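Side-chain contacts in SCARECROW-LIKE protein 7 (Oryza sativa Japonica Group, PDB 5HYZ), which probably regulates transcription in plant development and abiotic stress resistance, binds DNA in vitro, and is represented here by its GRAS domain: residues A[6-11]-A[257-262]; A[24-29]-A[46-51]; A[263-268]-A[366-371]; A[351-354]-A[358-361]. All coordinates share one frame; numbering follows the deposited sequence.

In the fold
Interactions 1 and 2 sit side by side in the helix bundle, their centres about 11 Å apart, with 2 nested inside the chain loop that 1 closes. The early helices 3-16 and 39-57 meet the much later helix 251-272 there, with helix 23-32 packed against the first two. That long helix also serves interaction 3, about 15 Å from interaction 1 between centres, where it packs on strand 366-374. Interaction 4, nested within the loop closed by 3, pairs strands 349-354 and 358-363, and the latter is the sheet neighbour of 366-374. The series therefore runs from bundle to Rossmann-like sheet, with helix 251-272 joining the two. The second chain of the assembly touches none of these segments.

Interaction 1 (A[6-11]-A[257-262]); sequences QSLLSC and NALSYY
Leucine-to-leucine packing between two helices distant in sequence makes this contact: Leu8 and Leu9 of helix 3-16 meet Leu259 of helix 251-272 in the helix bundle of the GRAS domain. No hydrogen bond crosses between the two segments, so the fit rests on the branched ends of the leucines. Leu259 is the shared residue, its two branches going to different partners. CD1 meets the CD2 methyl of Leu8 at 4.0 Å. CD2 lies against the branch point of Leu9, 3.7 Å from Leu9 CG, and it is just as close, 3.7 Å, to the methyl Leu9 CD2. One methyl of Leu259 is thus set on a forked end, while the other touches a single methyl. In both pairs the side chains cross obliquely and do not run alongside each other. The backbones stay well apart, with 8.5 Å between Leu9 CA and Leu259 CA, and the side chains span the interval. Leu259 extends across it with CG anti to its own nitrogen (chi1 -169°). Leu9 starts out along the flank of its helix and swings its branched end inward, with CG anti to the carbonyl carbon (chi1 -71°). Other residues surround the trio. Phe47 of helix 39-57 touches both Leu8 and Leu259, and Leu43 of the same helix adds to the cover on Leu259. Val29 of helix 23-32 reaches Leu8, while Phe255 and Ala256, just before the segment on helix 251-272, lie against the leucines of helix 3-16.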
loop_
_atom_site.group_PDB
_atom_site.type_symbol
_atom_site.label_atom_id
_atom_site.label_comp_id
_atom_site.label_asym_id
_atom_site.label_seq_id
_atom_site.Cartn_x
_atom_site.Cartn_y
_atom_site.Cartn_z
ATOM N N GLN A 6 -35.223 -0.791 3.091
ATOM C CA GLN A 6 -36.326 -1.361 3.877
ATOM C C GLN A 6 -37.444 -1.856 2.948
ATOM O O GLN A 6 -38.058 -2.898 3.178
ATOM C CB GLN A 6 -36.881 -0.325 4.888
ATOM C CG GLN A 6 -35.988 -0.111 6.141
ATOM C CD GLN A 6 -35.611 -1.419 6.863
ATOM O OE1 GLN A 6 -36.474 -2.191 7.300
ATOM N NE2 GLN A 6 -34.303 -1.676 6.970
ATOM N N SER A 7 -37.706 -1.112 1.888
ATOM C CA SER A 7 -38.710 -1.580 0.912
ATOM C C SER A 7 -38.277 -2.869 0.254
ATOM O O SER A 7 -39.073 -3.771 0.083
ATOM C CB SER A 7 -38.976 -0.512 -0.145
ATOM O OG SER A 7 -39.347 0.695 0.506
ATOM N N LEU A 8 -36.996 -2.964 -0.115
ATOM C CA LEU A 8 -36.472 -4.225 -0.633
ATOM C C LEU A 8 -36.657 -5.414 0.311
ATOM O O LEU A 8 -37.079 -6.500 -0.079
ATOM C CB LEU A 8 -35.000 -4.027 -0.936
ATOM C CG LEU A 8 -34.330 -5.020 -1.847
ATOM C CD1 LEU A 8 -35.129 -5.327 -3.088
ATOM C CD2 LEU A 8 -33.013 -4.388 -2.212
ATOM N N LEU A 9 -36.316 -5.203 1.579
ATOM C CA LEU A 9 -36.512 -6.247 2.571
ATOM C C LEU A 9 -38.001 -6.667 2.693
ATOM O O LEU A 9 -38.322 -7.866 2.721
ATOM C CB LEU A 9 -35.956 -5.775 3.933
ATOM C CG LEU A 9 -34.408 -5.685 4.016
ATOM C CD1 LEU A 9 -34.012 -4.823 5.213
ATOM C CD2 LEU A 9 -33.744 -7.102 4.082
ATOM N N SER A 10 -38.910 -5.701 2.719
ATOM C CA SER A 10 -40.327 -6.130 2.750
ATOM C C SER A 10 -40.697 -6.873 1.502
ATOM O O SER A 10 -41.495 -7.803 1.560
ATOM C CB SER A 10 -41.311 -4.959 2.961
ATOM O OG SER A 10 -40.832 -3.798 2.350
ATOM N N CYS A 11 -40.127 -6.493 0.354
ATOM C CA CYS A 11 -40.336 -7.284 -0.848
ATOM C C CYS A 11 -39.918 -8.730 -0.657
ATOM O O CYS A 11 -40.663 -9.639 -1.010
ATOM C CB CYS A 11 -39.562 -6.682 -2.051
ATOM S SG CYS A 11 -40.377 -5.222 -2.755
ATOM N N ASN A 257 -29.154 -11.170 5.326
ATOM C CA ASN A 257 -27.724 -11.268 5.648
ATOM C C ASN A 257 -26.888 -10.677 4.494
ATOM O O ASN A 257 -25.955 -9.896 4.675
ATOM C CB ASN A 257 -27.367 -12.750 5.860
ATOM C CG ASN A 257 -27.983 -13.340 7.137
ATOM O OD1 ASN A 257 -28.527 -12.605 7.943
ATOM N ND2 ASN A 257 -27.933 -14.670 7.294
ATOM N N ALA A 258 -27.229 -11.118 3.288
ATOM C CA ALA A 258 -26.533 -10.672 2.084
ATOM C C ALA A 258 -26.698 -9.176 1.897
ATOM O O ALA A 258 -25.740 -8.482 1.582
ATOM C CB ALA A 258 -27.034 -11.476 0.816
ATOM N N LEU A 259 -27.910 -8.667 2.095
ATOM C CA LEU A 259 -28.137 -7.232 1.881
ATOM C C LEU A 259 -27.303 -6.387 2.828
ATOM O O LEU A 259 -26.695 -5.408 2.437
ATOM C CB LEU A 259 -29.621 -6.877 2.035
ATOM C CG LEU A 259 -29.955 -5.463 1.555
ATOM C CD1 LEU A 259 -29.817 -5.365 0.025
ATOM C CD2 LEU A 259 -31.361 -5.134 2.012
ATOM N N SER A 260 -27.229 -6.804 4.088
ATOM C CA SER A 260 -26.421 -6.047 5.047
ATOM C C SER A 260 -24.899 -6.101 4.737
ATOM O O SER A 260 -24.166 -5.085 4.741
ATOM C CB SER A 260 -26.689 -6.593 6.453
ATOM O OG SER A 260 -25.688 -6.094 7.312
ATOM N N TYR A 261 -24.436 -7.311 4.438
ATOM C CA TYR A 261 -23.041 -7.521 4.038
ATOM C C TYR A 261 -22.631 -6.689 2.795
ATOM O O TYR A 261 -21.636 -5.915 2.777
ATOM C CB TYR A 261 -22.851 -9.015 3.801
ATOM C CG TYR A 261 -21.522 -9.413 3.221
ATOM C CD1 TYR A 261 -20.332 -9.412 3.985
ATOM C CD2 TYR A 261 -21.454 -9.822 1.929
ATOM C CE1 TYR A 261 -19.125 -9.781 3.376
ATOM C CE2 TYR A 261 -20.269 -10.212 1.356
ATOM C CZ TYR A 261 -19.128 -10.181 2.073
ATOM O OH TYR A 261 -18.031 -10.594 1.343
ATOM N N TYR A 262 -23.413 -6.826 1.724
ATOM C CA TYR A 262 -23.079 -6.092 0.508
ATOM C C TYR A 262 -23.289 -4.579 0.681
ATOM O O TYR A 262 -22.613 -3.790 0.033
ATOM C CB TYR A 262 -23.880 -6.668 -0.691
ATOM C CG TYR A 262 -23.177 -7.911 -1.205
ATOM C CD1 TYR A 262 -21.970 -7.807 -1.897
ATOM C CD2 TYR A 262 -23.670 -9.193 -0.915
ATOM C CE1 TYR A 262 -21.286 -8.941 -2.292
ATOM C CE2 TYR A 262 -23.022 -10.305 -1.332
ATOM C CZ TYR A 262 -21.804 -10.166 -2.018
ATOM O OH TYR A 262 -21.104 -11.273 -2.404
#

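Interaction 2 (A[24-29]-A[46-51]); sequences AELASV and YFADAL
Apolar contacts alone join the two segments, with Leu26 and Val29 on one helix facing Ala48 and Leu51 on the other. The CD1 methyl of Leu26 does double duty: it lies 4.3 Å from Ala48 CB and 4.2 Å from Leu51 CD2, bridging successive turns of the facing helix. One turn further along its own helix, Val29 brings CG1 to 4.2 Å from the same Ala48 CB. Ala48 therefore offers its one methyl to both branched residues. Leu26 and Leu51 extend alike, each with CG anti to the backbone nitrogen (chi1 -178° and -179°), which points their ends toward the opposite helix.

The polar bonds lie away from the contact. Ser28 OG donates to Ala24 O at 2.8 Å, and the backbone Ser28 N reaches that oxygen from the opposite face of its carbonyl plane. On helix 39-57 Asp49 OD2 forms a salt bridge with Arg53, one turn on.

An aromatic contact lies on another side: Phe47 turns away from helix 23-32 to meet the ring of Phe255 edge-to-face.

The axes of the two short segments approach to 10.4 Å and run at 148°. Consecutive and nearly antiparallel, helices 23-32 and 39-57 form a helical hairpin; Leu8 and Cys11 of helix 3-16, touching Val29 and Leu51 respectively, make it part of a bundle, within the predicted leucine repeat I.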
loop_
_atom_site.group_PDB
_atom_site.type_symbol
_atom_site.label_atom_id
_atom_site.label_comp_id
_atom_site.label_asym_id
_atom_site.label_seq_id
_atom_site.Cartn_x
_atom_site.Cartn_y
_atom_site.Cartn_z
ATOM N N ALA A 24 -46.421 -4.060 -8.193
ATOM C CA ALA A 24 -46.216 -2.637 -7.886
ATOM C C ALA A 24 -45.092 -2.367 -6.869
ATOM O O ALA A 24 -44.370 -1.367 -6.965
ATOM C CB ALA A 24 -47.521 -2.003 -7.363
ATOM N N GLU A 25 -44.976 -3.243 -5.876
ATOM C CA GLU A 25 -43.947 -3.078 -4.838
ATOM C C GLU A 25 -42.541 -3.254 -5.409
ATOM O O GLU A 25 -41.641 -2.408 -5.201
ATOM C CB GLU A 25 -44.174 -4.081 -3.690
ATOM C CG GLU A 25 -45.373 -3.765 -2.799
ATOM C CD GLU A 25 -45.730 -2.282 -2.759
ATOM O OE1 GLU A 25 -44.941 -1.478 -2.176
ATOM O OE2 GLU A 25 -46.807 -1.920 -3.318
ATOM N N LEU A 26 -42.360 -4.348 -6.142
ATOM C CA LEU A 26 -41.046 -4.604 -6.721
ATOM C C LEU A 26 -40.723 -3.553 -7.780
ATOM O O LEU A 26 -39.612 -3.083 -7.853
ATOM C CB LEU A 26 -40.979 -6.017 -7.310
ATOM C CG LEU A 26 -39.627 -6.428 -7.899
ATOM C CD1 LEU A 26 -38.503 -6.135 -6.877
ATOM C CD2 LEU A 26 -39.686 -7.862 -8.321
ATOM N N ALA A 27 -41.723 -3.155 -8.579
ATOM C CA ALA A 27 -41.536 -2.112 -9.592
ATOM C C ALA A 27 -41.118 -0.785 -8.978
ATOM O O ALA A 27 -40.301 -0.067 -9.527
ATOM C CB ALA A 27 -42.848 -1.917 -10.432
ATOM N N SER A 28 -41.687 -0.436 -7.840
ATOM C CA SER A 28 -41.265 0.780 -7.165
ATOM C C SER A 28 -39.791 0.729 -6.740
ATOM O O SER A 28 -39.039 1.722 -6.890
ATOM C CB SER A 28 -42.135 1.028 -5.925
ATOM O OG SER A 28 -43.489 1.176 -6.292
ATOM N N VAL A 29 -39.388 -0.412 -6.171
ATOM C CA VAL A 29 -37.944 -0.525 -5.869
ATOM C C VAL A 29 -37.071 -0.456 -7.118
ATOM O O VAL A 29 -36.043 0.247 -7.137
ATOM C CB VAL A 29 -37.596 -1.828 -5.108
ATOM C CG1 VAL A 29 -36.033 -1.912 -4.896
ATOM C CG2 VAL A 29 -38.347 -1.829 -3.786
ATOM N N TYR A 46 -28.895 -4.311 -7.886
ATOM C CA TYR A 46 -28.498 -5.699 -8.109
ATOM C C TYR A 46 -29.390 -6.671 -7.343
ATOM O O TYR A 46 -29.699 -7.761 -7.833
ATOM C CB TYR A 46 -27.031 -5.897 -7.724
ATOM C CG TYR A 46 -26.167 -5.072 -8.651
ATOM C CD1 TYR A 46 -25.962 -5.483 -9.977
ATOM C CD2 TYR A 46 -25.587 -3.879 -8.227
ATOM C CE1 TYR A 46 -25.188 -4.729 -10.848
ATOM C CE2 TYR A 46 -24.824 -3.125 -9.094
ATOM C CZ TYR A 46 -24.649 -3.552 -10.404
ATOM O OH TYR A 46 -23.893 -2.778 -11.251
ATOM N N PHE A 47 -29.807 -6.284 -6.133
ATOM C CA PHE A 47 -30.718 -7.180 -5.391
ATOM C C PHE A 47 -32.106 -7.295 -6.006
ATOM O O PHE A 47 -32.692 -8.352 -6.002
ATOM C CB PHE A 47 -30.832 -6.718 -3.938
ATOM C CG PHE A 47 -29.793 -7.332 -3.058
ATOM C CD1 PHE A 47 -28.478 -6.854 -3.067
ATOM C CD2 PHE A 47 -30.114 -8.393 -2.237
ATOM C CE1 PHE A 47 -27.505 -7.429 -2.229
ATOM C CE2 PHE A 47 -29.138 -9.007 -1.440
ATOM C CZ PHE A 47 -27.828 -8.502 -1.431
ATOM N N ALA A 48 -32.636 -6.209 -6.521
ATOM C CA ALA A 48 -33.963 -6.248 -7.133
ATOM C C ALA A 48 -33.923 -7.040 -8.396
ATOM O O ALA A 48 -34.867 -7.735 -8.736
ATOM C CB ALA A 48 -34.455 -4.824 -7.406
ATOM N N ASP A 49 -32.804 -6.958 -9.110
ATOM C CA ASP A 49 -32.623 -7.808 -10.284
ATOM C C ASP A 49 -32.628 -9.291 -9.928
ATOM O O ASP A 49 -33.267 -10.132 -10.599
ATOM C CB ASP A 49 -31.322 -7.424 -10.986
ATOM C CG ASP A 49 -31.179 -8.069 -12.359
ATOM O OD1 ASP A 49 -31.667 -7.470 -13.336
ATOM O OD2 ASP A 49 -30.599 -9.171 -12.456
ATOM N N ALA A 50 -31.884 -9.631 -8.873
ATOM C CA ALA A 50 -31.833 -11.025 -8.479
ATOM C C ALA A 50 -33.217 -11.494 -8.021
ATOM O O ALA A 50 -33.601 -12.637 -8.310
ATOM C CB ALA A 50 -30.784 -11.237 -7.336
ATOM N N LEU A 51 -33.910 -10.649 -7.256
ATOM C CA LEU A 51 -35.239 -11.043 -6.771
ATOM C C LEU A 51 -36.190 -11.277 -7.977
ATOM O O LEU A 51 -36.952 -12.268 -8.028
ATOM C CB LEU A 51 -35.777 -10.002 -5.843
ATOM C CG LEU A 51 -37.143 -10.294 -5.240
ATOM C CD1 LEU A 51 -37.184 -11.710 -4.609
ATOM C CD2 LEU A 51 -37.527 -9.240 -4.253
#

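Interaction 3 (A[263-268]-A[366-371]); sequences RSLFES and RPLLTV
Ser264 OG faces Arg366 CG at 3.3 Å, a polar-to-carbon touch with no hydrogen bond across, while a weak hydrogen bond ties the same oxygen to Ser260 O, one turn back on the helix. The arginine meets the serine with the start of its aliphatic chain, and its charged end goes elsewhere. A bend at chi2 (42°) turns the chain beyond CG, and the guanidinium passes along the flank of the helix to Tyr261. NH1 has a weak hydrogen bond to Glu243 O.

Leu368, two residues on, supplies the apolar half. Its CD2 methyl comes to 3.6 Å from Ser264 CB, and its CD1 lies 3.9 Å from that carbon, so the forked end rests on the serine methylene. CD1 also meets Leu265 CD2 at 4.1 Å; the two side chains pass with their ends pointing opposite ways. Strand segment 366-368 runs at 82° to helix segment 263-268, and its alternate residues Arg366 and Leu368 both point at it. Leu368 also belongs to a classic beta bulge, it and Leu369 both facing Leu361 of strand 358-363.

Further along the helix, Ser268 OG donates to Leu265 O at 2.8 Å and also bonds to the hydroxyl of Tyr89, whose side chain touches Leu265 and Leu368. Glu267 OE1 is hydrogen-bonded to Trp363 NE1 of strand 358-363. Between these two segments, then, the join is mainly aliphatic, and the polar groups of the helix find their partners outside it: Ser264 weakly on its own helix, Ser268 at Leu265 O and Tyr89, Glu267 on the neighbouring strand.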
loop_
_atom_site.group_PDB
_atom_site.type_symbol
_atom_site.label_atom_id
_atom_site.label_comp_id
_atom_site.label_asym_id
_atom_site.label_seq_id
_atom_site.Cartn_x
_atom_site.Cartn_y
_atom_site.Cartn_z
ATOM N N ARG A 263 -24.193 -4.162 1.562
ATOM C CA ARG A 263 -24.310 -2.718 1.830
ATOM C C ARG A 263 -22.974 -2.164 2.329
ATOM O O ARG A 263 -22.479 -1.152 1.822
ATOM C CB ARG A 263 -25.402 -2.423 2.870
ATOM C CG ARG A 263 -25.673 -0.914 2.998
ATOM C CD ARG A 263 -26.482 -0.521 4.223
ATOM N NE ARG A 263 -25.734 -0.713 5.464
ATOM C CZ ARG A 263 -26.209 -0.452 6.685
ATOM N NH1 ARG A 263 -27.448 0.033 6.854
ATOM N NH2 ARG A 263 -25.438 -0.678 7.745
ATOM N N SER A 264 -22.358 -2.871 3.278
ATOM C CA SER A 264 -21.019 -2.430 3.737
ATOM C C SER A 264 -19.982 -2.425 2.612
ATOM O O SER A 264 -19.245 -1.423 2.460
ATOM C CB SER A 264 -20.525 -3.312 4.907
ATOM O OG SER A 264 -21.514 -3.346 5.904
ATOM N N LEU A 265 -19.902 -3.509 1.815
ATOM C CA LEU A 265 -18.962 -3.521 0.682
ATOM C C LEU A 265 -19.178 -2.351 -0.310
ATOM O O LEU A 265 -18.215 -1.679 -0.773
ATOM C CB LEU A 265 -19.043 -4.821 -0.130
ATOM C CG LEU A 265 -18.422 -6.043 0.552
ATOM C CD1 LEU A 265 -18.736 -7.283 -0.251
ATOM C CD2 LEU A 265 -16.902 -5.816 0.678
ATOM N N PHE A 266 -20.447 -2.137 -0.676
ATOM C CA PHE A 266 -20.778 -1.057 -1.631
ATOM C C PHE A 266 -20.388 0.299 -1.074
ATOM O O PHE A 266 -19.861 1.136 -1.824
ATOM C CB PHE A 266 -22.286 -1.076 -1.997
ATOM C CG PHE A 266 -22.609 -2.032 -3.132
ATOM C CD1 PHE A 266 -22.379 -3.400 -3.001
ATOM C CD2 PHE A 266 -23.147 -1.563 -4.328
ATOM C CE1 PHE A 266 -22.660 -4.278 -4.040
ATOM C CE2 PHE A 266 -23.439 -2.426 -5.371
ATOM C CZ PHE A 266 -23.210 -3.778 -5.237
ATOM N N GLU A 267 -20.658 0.526 0.214
ATOM C CA GLU A 267 -20.265 1.782 0.852
ATOM C C GLU A 267 -18.732 1.987 0.856
ATOM O O GLU A 267 -18.232 3.100 0.583
ATOM C CB GLU A 267 -20.790 1.861 2.261
ATOM C CG GLU A 267 -22.274 2.127 2.360
ATOM C CD GLU A 267 -22.791 2.077 3.794
ATOM O OE1 GLU A 267 -21.938 2.205 4.719
ATOM O OE2 GLU A 267 -24.037 1.905 4.008
ATOM N N SER A 268 -17.984 0.920 1.137
ATOM C CA SER A 268 -16.507 1.059 1.102
ATOM C C SER A 268 -15.987 1.347 -0.322
ATOM O O SER A 268 -14.978 2.022 -0.502
ATOM C CB SER A 268 -15.859 -0.190 1.697
ATOM O OG SER A 268 -15.919 -1.275 0.813
ATOM N N ARG A 366 -19.093 -3.494 11.265
ATOM C CA ARG A 366 -19.635 -4.743 10.749
ATOM C C ARG A 366 -18.486 -5.568 10.129
ATOM O O ARG A 366 -17.922 -5.141 9.148
ATOM C CB ARG A 366 -20.724 -4.422 9.706
ATOM C CG ARG A 366 -21.047 -5.395 8.508
ATOM C CD ARG A 366 -21.083 -6.849 8.868
ATOM N NE ARG A 366 -21.830 -7.732 7.966
ATOM C CZ ARG A 366 -21.687 -9.054 8.040
ATOM N NH1 ARG A 366 -20.809 -9.548 8.927
ATOM N NH2 ARG A 366 -22.383 -9.886 7.268
ATOM N N PRO A 367 -18.193 -6.721 10.701
ATOM C CA PRO A 367 -17.094 -7.590 10.237
ATOM C C PRO A 367 -17.336 -7.985 8.790
ATOM O O PRO A 367 -18.465 -8.395 8.495
ATOM C CB PRO A 367 -17.192 -8.817 11.168
ATOM C CG PRO A 367 -17.952 -8.356 12.349
ATOM C CD PRO A 367 -18.822 -7.223 11.938
ATOM N N LEU A 368 -16.330 -7.893 7.916
ATOM C CA LEU A 368 -16.516 -8.256 6.524
ATOM C C LEU A 368 -15.602 -9.373 6.085
ATOM O O LEU A 368 -16.016 -10.236 5.282
ATOM C CB LEU A 368 -16.262 -7.072 5.600
ATOM C CG LEU A 368 -17.247 -5.915 5.716
ATOM C CD1 LEU A 368 -16.914 -4.860 4.692
ATOM C CD2 LEU A 368 -18.733 -6.397 5.568
ATOM N N LEU A 369 -14.367 -9.344 6.578
ATOM C CA LEU A 369 -13.345 -10.366 6.082
ATOM C C LEU A 369 -12.627 -10.867 7.312
ATOM O O LEU A 369 -12.022 -10.071 8.046
ATOM C CB LEU A 369 -12.341 -9.735 5.114
ATOM C CG LEU A 369 -11.644 -10.757 4.195
ATOM C CD1 LEU A 369 -10.841 -9.995 3.173
ATOM C CD2 LEU A 369 -10.712 -11.639 4.940
ATOM N N THR A 370 -12.706 -12.155 7.587
ATOM C CA THR A 370 -12.201 -12.714 8.839
ATOM C C THR A 370 -11.032 -13.661 8.620
ATOM O O THR A 370 -11.080 -14.509 7.720
ATOM C CB THR A 370 -13.366 -13.430 9.513
ATOM O OG1 THR A 370 -14.427 -12.455 9.614
ATOM C CG2 THR A 370 -13.027 -13.958 10.863
ATOM N N VAL A 371 -10.011 -13.570 9.464
ATOM C CA VAL A 371 -8.836 -14.416 9.322
ATOM C C VAL A 371 -8.673 -15.188 10.615
ATOM O O VAL A 371 -8.936 -14.662 11.712
ATOM C CB VAL A 371 -7.568 -13.576 9.045
ATOM C CG1 VAL A 371 -6.294 -14.482 9.064
ATOM C CG2 VAL A 371 -7.678 -12.995 7.592
#

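Interaction 4 (A[351-354]-A[358-361]); sequences LVEL and FLSL
Val352 and Ser360 trade two backbone hydrogen bonds, each 2.8 Å long: Val352 N to Ser360 O, nearly straight at 169°, and Ser360 N to Val352 O. The next such pair, Leu354 and Phe358, repeats the exchange, with Leu354 N to Phe358 O at 3.1 Å and Phe358 N to Leu354 O at 2.9 Å. Leu354 O also lies in the plane of the Phe358 ring, at its edge, 3.6 Å from CD2. On the face that carries Val352, Leu354, Phe358 and Ser360, Leu354 CB packs on Phe358 CB, and Leu354 CD1 touches Ser360 CB.

The pairing is antiparallel throughout, a tight beta hairpin in the predicted SAW region whose second strand goes on to pair with strand 366-374. On the other face, the non-hydrogen-bonded pairs bring Leu351 against Leu361, CD1 to CD1 at 4.3 Å, and Glu353 against Leu359. The glutamate, bent at chi2 (-96°), brings its carboxylate to the CD1 methyl of Leu359, with OE2 at 3.7 Å.

Behind this shell, Arg333 forms a salt bridge with Glu353 OE2, and Phe92 of helix 89-104 covers Leu351, Leu359 and Leu361. Ser360 OG is hydrogen-bonded to Thr370 OG1 on the neighbouring strand.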
loop_
_atom_site.group_PDB
_atom_site.type_symbol
_atom_site.label_atom_id
_atom_site.label_comp_id
_atom_site.label_asym_id
_atom_site.label_seq_id
_atom_site.Cartn_x
_atom_site.Cartn_y
_atom_site.Cartn_z
ATOM N N LEU A 351 -10.868 -2.972 13.253
ATOM C CA LEU A 351 -10.676 -4.411 13.509
ATOM C C LEU A 351 -11.595 -4.868 14.588
ATOM O O LEU A 351 -11.762 -4.190 15.600
ATOM C CB LEU A 351 -9.218 -4.706 13.919
ATOM C CG LEU A 351 -8.060 -4.596 12.939
ATOM C CD1 LEU A 351 -8.376 -5.275 11.588
ATOM C CD2 LEU A 351 -7.583 -3.197 12.690
ATOM N N VAL A 352 -12.196 -6.023 14.400
ATOM C CA VAL A 352 -13.125 -6.624 15.380
ATOM C C VAL A 352 -12.725 -8.040 15.713
ATOM O O VAL A 352 -12.462 -8.841 14.797
ATOM C CB VAL A 352 -14.559 -6.618 14.811
ATOM C CG1 VAL A 352 -15.484 -7.506 15.630
ATOM C CG2 VAL A 352 -15.071 -5.163 14.761
ATOM N N GLU A 353 -12.650 -8.371 16.996
ATOM C CA GLU A 353 -12.330 -9.753 17.366
ATOM C C GLU A 353 -13.605 -10.573 17.385
ATOM O O GLU A 353 -14.633 -10.119 17.894
ATOM C CB GLU A 353 -11.646 -9.776 18.737
ATOM C CG GLU A 353 -10.642 -8.663 18.937
ATOM C CD GLU A 353 -9.254 -9.108 18.636
ATOM O OE1 GLU A 353 -9.083 -10.338 18.463
ATOM O OE2 GLU A 353 -8.338 -8.245 18.551
ATOM N N LEU A 354 -13.592 -11.773 16.830
ATOM C CA LEU A 354 -14.749 -12.666 16.951
ATOM C C LEU A 354 -14.259 -13.935 17.621
ATOM O O LEU A 354 -13.134 -14.390 17.375
ATOM C CB LEU A 354 -15.398 -12.984 15.586
ATOM C CG LEU A 354 -15.794 -11.784 14.750
ATOM C CD1 LEU A 354 -16.149 -12.203 13.339
ATOM C CD2 LEU A 354 -16.976 -11.083 15.388
ATOM N N PHE A 358 -10.773 -15.409 16.053
ATOM C CA PHE A 358 -10.855 -14.750 14.733
ATOM C C PHE A 358 -10.485 -13.277 14.794
ATOM O O PHE A 358 -10.852 -12.618 15.766
ATOM C CB PHE A 358 -12.279 -14.799 14.167
ATOM C CG PHE A 358 -12.768 -16.197 13.912
ATOM C CD1 PHE A 358 -12.500 -16.821 12.691
ATOM C CD2 PHE A 358 -13.553 -16.883 14.875
ATOM C CE1 PHE A 358 -13.011 -18.119 12.436
ATOM C CE2 PHE A 358 -14.050 -18.199 14.621
ATOM C CZ PHE A 358 -13.774 -18.814 13.433
ATOM N N LEU A 359 -9.885 -12.734 13.737
ATOM C CA LEU A 359 -9.684 -11.265 13.663
ATOM C C LEU A 359 -10.357 -10.833 12.410
ATOM O O LEU A 359 -10.114 -11.408 11.368
ATOM C CB LEU A 359 -8.203 -10.893 13.629
ATOM C CG LEU A 359 -7.950 -9.369 13.586
ATOM C CD1 LEU A 359 -8.432 -8.699 14.860
ATOM C CD2 LEU A 359 -6.478 -9.155 13.437
ATOM N N SER A 360 -11.215 -9.819 12.451
ATOM C CA SER A 360 -11.957 -9.466 11.253
ATOM C C SER A 360 -11.778 -7.998 10.922
ATOM O O SER A 360 -11.749 -7.130 11.837
ATOM C CB SER A 360 -13.453 -9.812 11.469
ATOM O OG SER A 360 -14.193 -9.599 10.294
ATOM N N LEU A 361 -11.718 -7.705 9.631
ATOM C CA LEU A 361 -11.693 -6.342 9.147
ATOM C C LEU A 361 -13.144 -5.975 8.928
ATOM O O LEU A 361 -13.893 -6.693 8.259
ATOM C CB LEU A 361 -10.885 -6.228 7.867
ATOM C CG LEU A 361 -10.943 -4.937 7.077
ATOM C CD1 LEU A 361 -10.338 -3.841 7.987
ATOM C CD2 LEU A 361 -10.169 -5.048 5.752
#